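Local coordinates for CPXV018 protein (Cowpox virus, PDB 4PDC), which probably acts as a secreted MHC class I-like decoy ligand that engages the NKG2D receptor of lymphocytes, at residues T79-C84 with D94-Y99. The protein carries 2 engineered substitutions. Numbering follows the deposited sequence.
Sequences TYFYEC and DQDYLY. Engineered in segment 94-99: Asp-96 (natural residue Phe).
Tyr-80 and Tyr-97 pair across a beta hairpin formed by strands 75-87 and 90-99. The hairpin belongs to the antiparallel sheet of an MHC class I-like platform. The two segments run antiparallel, their axes 4.7 Å apart. In the hydrogen-bonded pairs Thr-79/Leu-98, Phe-81/Asp-96 and Glu-83/Asp-94, the backbone N of each residue donates to its partner's O at 2.9 Å. Tyr-80/Tyr-97 and Tyr-82/Gln-95 are the non-hydrogen-bonded pairs between them. Here CA-H...O contacts also occur, such as Gln-95 CA to Phe-81 O at 3.0 Å.

Tyr-80, Tyr-82, Gln-95 and Tyr-97 share one face of the sheet. Helix 113-126 packs there on Tyr-80 through Ser-121 and Glu-122, and on Tyr-97 through Leu-118. The two tyrosine rings lie side by side, with planes 33° apart. Tyr-97 CE2 comes within 3.5 Å of Tyr-80 CD1.

On the other face, Thr-79 CB touches Leu-98 CB and CD1, each at 3.8 Å. The engineered Asp-96 lies alongside Phe-81, its carboxylate nearly parallel to the ring. Asp-96 OD2 is 3.9 Å from Phe-81 CD2. Side chains of the neighbouring strand 2-13 also meet this face: Ala-5 and Asn-7 touch Phe-81.

Gln-95 provides the polar side-chain link. Its CG sits between the backbone N and the carbonyl carbon (chi1 63°), and the chain beyond is extended. Gln-95 NE2 hydrogen-bonds to Glu-122 OE1 of helix 113-126. Gln-95 OE1 lies at the edge of the Tyr-80 ring and accepts a hydrogen bond from Tyr-80 OH at 2.6 Å, with the hydroxyl tilted 32° from the amide carbonyl plane.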
loop_
_atom_site.group_PDB
_atom_site.type_symbol
_atom_site.label_atom_id
_atom_site.label_comp_id
_atom_site.label_asym_id
_atom_site.label_seq_id
_atom_site.Cartn_x
_atom_site.Cartn_y
_atom_site.Cartn_z
ATOM N N THR E 79 -16.913 14.868 -7.994
ATOM C CA THR E 79 -16.040 14.120 -8.891
ATOM C C THR E 79 -14.604 14.164 -8.404
ATOM O O THR E 79 -14.124 15.197 -7.938
ATOM C CB THR E 79 -16.091 14.663 -10.330
ATOM O OG1 THR E 79 -17.443 14.647 -10.806
ATOM C CG2 THR E 79 -15.226 13.826 -11.259
ATOM N N TYR E 80 -13.932 13.023 -8.514
ATOM C CA TYR E 80 -12.504 12.931 -8.264
ATOM C C TYR E 80 -11.840 12.255 -9.446
ATOM O O TYR E 80 -12.164 11.116 -9.782
ATOM C CB TYR E 80 -12.219 12.160 -6.979
ATOM C CG TYR E 80 -10.747 11.938 -6.708
ATOM C CD1 TYR E 80 -9.869 13.011 -6.594
ATOM C CD2 TYR E 80 -10.238 10.658 -6.541
ATOM C CE1 TYR E 80 -8.522 12.811 -6.332
ATOM C CE2 TYR E 80 -8.901 10.450 -6.280
ATOM C CZ TYR E 80 -8.046 11.527 -6.177
ATOM O OH TYR E 80 -6.710 11.311 -5.915
ATOM N N PHE E 81 -10.915 12.969 -10.075
ATOM C CA PHE E 81 -10.216 12.479 -11.253
ATOM C C PHE E 81 -8.771 12.223 -10.874
ATOM O O PHE E 81 -8.126 13.096 -10.309
ATOM C CB PHE E 81 -10.319 13.495 -12.391
ATOM C CG PHE E 81 -9.531 13.129 -13.613
ATOM C CD1 PHE E 81 -10.029 12.218 -14.528
ATOM C CD2 PHE E 81 -8.302 13.717 -13.863
ATOM C CE1 PHE E 81 -9.308 11.888 -15.662
ATOM C CE2 PHE E 81 -7.576 13.393 -14.995
ATOM C CZ PHE E 81 -8.079 12.479 -15.895
ATOM N N TYR E 82 -8.283 11.016 -11.149
ATOM C CA TYR E 82 -6.893 10.670 -10.874
ATOM C C TYR E 82 -6.273 9.985 -12.082
ATOM O O TYR E 82 -6.804 8.992 -12.587
ATOM C CB TYR E 82 -6.776 9.766 -9.642
ATOM C CG TYR E 82 -5.341 9.418 -9.334
ATOM C CD1 TYR E 82 -4.526 10.309 -8.647
ATOM C CD2 TYR E 82 -4.789 8.214 -9.752
ATOM C CE1 TYR E 82 -3.207 10.005 -8.373
ATOM C CE2 TYR E 82 -3.470 7.904 -9.483
ATOM C CZ TYR E 82 -2.685 8.800 -8.793
ATOM O OH TYR E 82 -1.367 8.499 -8.524
ATOM N N GLU E 83 -5.146 10.525 -12.538
ATOM C CA GLU E 83 -4.492 10.046 -13.747
ATOM C C GLU E 83 -2.995 9.909 -13.536
ATOM O O GLU E 83 -2.355 10.826 -13.029
ATOM C CB GLU E 83 -4.760 11.002 -14.912
ATOM C CG GLU E 83 -4.148 10.575 -16.233
ATOM C CD GLU E 83 -4.253 11.653 -17.292
ATOM O OE1 GLU E 83 -3.336 12.496 -17.362
ATOM O OE2 GLU E 83 -5.251 11.663 -18.044
ATOM N N CYS E 84 -2.445 8.759 -13.921
ATOM C CA CYS E 84 -0.998 8.598 -13.971
ATOM C C CYS E 84 -0.586 8.487 -15.435
ATOM O O CYS E 84 -1.345 7.998 -16.277
ATOM C CB CYS E 84 -0.532 7.386 -13.154
ATOM S SG CYS E 84 -1.010 5.746 -13.750
ATOM N N ASP E 94 -1.658 13.525 -12.086
ATOM C CA ASP E 94 -2.583 14.639 -12.159
ATOM C C ASP E 94 -3.857 14.249 -11.427
ATOM O O ASP E 94 -4.314 13.111 -11.540
ATOM C CB ASP E 94 -2.877 14.998 -13.619
ATOM C CG ASP E 94 -3.737 16.237 -13.755
ATOM O OD1 ASP E 94 -3.714 17.074 -12.829
ATOM O OD2 ASP E 94 -4.428 16.379 -14.789
ATOM N N GLN E 95 -4.418 15.171 -10.657
ATOM C CA GLN E 95 -5.699 14.907 -10.018
ATOM C C GLN E 95 -6.521 16.177 -9.905
ATOM O O GLN E 95 -5.984 17.267 -9.698
ATOM C CB GLN E 95 -5.507 14.261 -8.637
ATOM C CG GLN E 95 -4.774 15.111 -7.609
ATOM C CD GLN E 95 -4.662 14.427 -6.249
ATOM O OE1 GLN E 95 -4.884 13.219 -6.119
ATOM N NE2 GLN E 95 -4.316 15.203 -5.226
ATOM N N ASP E 96 -7.831 16.014 -10.063
ATOM C CA ASP E 96 -8.774 17.122 -10.025
ATOM C C ASP E 96 -9.944 16.773 -9.124
ATOM O O ASP E 96 -10.309 15.603 -8.988
ATOM C CB ASP E 96 -9.285 17.455 -11.429
ATOM C CG ASP E 96 -8.196 17.983 -12.338
ATOM O OD1 ASP E 96 -7.354 18.776 -11.864
ATOM O OD2 ASP E 96 -8.185 17.603 -13.528
ATOM N N TYR E 97 -10.521 17.802 -8.517
ATOM C CA TYR E 97 -11.724 17.676 -7.708
ATOM C C TYR E 97 -12.796 18.601 -8.270
ATOM O O TYR E 97 -12.533 19.789 -8.471
ATOM C CB TYR E 97 -11.450 18.042 -6.251
ATOM C CG TYR E 97 -10.255 17.361 -5.630
ATOM C CD1 TYR E 97 -8.971 17.860 -5.819
ATOM C CD2 TYR E 97 -10.411 16.235 -4.833
ATOM C CE1 TYR E 97 -7.877 17.248 -5.242
ATOM C CE2 TYR E 97 -9.323 15.615 -4.252
ATOM C CZ TYR E 97 -8.057 16.127 -4.459
ATOM O OH TYR E 97 -6.968 15.516 -3.880
ATOM N N LEU E 98 -13.990 18.064 -8.516
ATOM C CA LEU E 98 -15.108 18.866 -9.015
ATOM C C LEU E 98 -16.288 18.808 -8.059
ATOM O O LEU E 98 -16.654 17.737 -7.565
ATOM C CB LEU E 98 -15.576 18.396 -10.398
ATOM C CG LEU E 98 -14.542 18.155 -11.494
ATOM C CD1 LEU E 98 -15.207 17.543 -12.715
ATOM C CD2 LEU E 98 -13.864 19.452 -11.853
ATOM N N TYR E 99 -16.876 19.973 -7.809
ATOM C CA TYR E 99 -18.134 20.080 -7.089
ATOM C C TYR E 99 -19.160 20.685 -8.039
ATOM O O TYR E 99 -19.013 21.830 -8.470
ATOM C CB TYR E 99 -17.979 20.935 -5.832
ATOM C CG TYR E 99 -19.234 21.000 -4.991
ATOM C CD1 TYR E 99 -20.185 21.987 -5.202
ATOM C CD2 TYR E 99 -19.474 20.063 -3.995
ATOM C CE1 TYR E 99 -21.335 22.044 -4.441
ATOM C CE2 TYR E 99 -20.621 20.114 -3.227
ATOM C CZ TYR E 99 -21.547 21.106 -3.455
ATOM O OH TYR E 99 -22.688 21.163 -2.695
#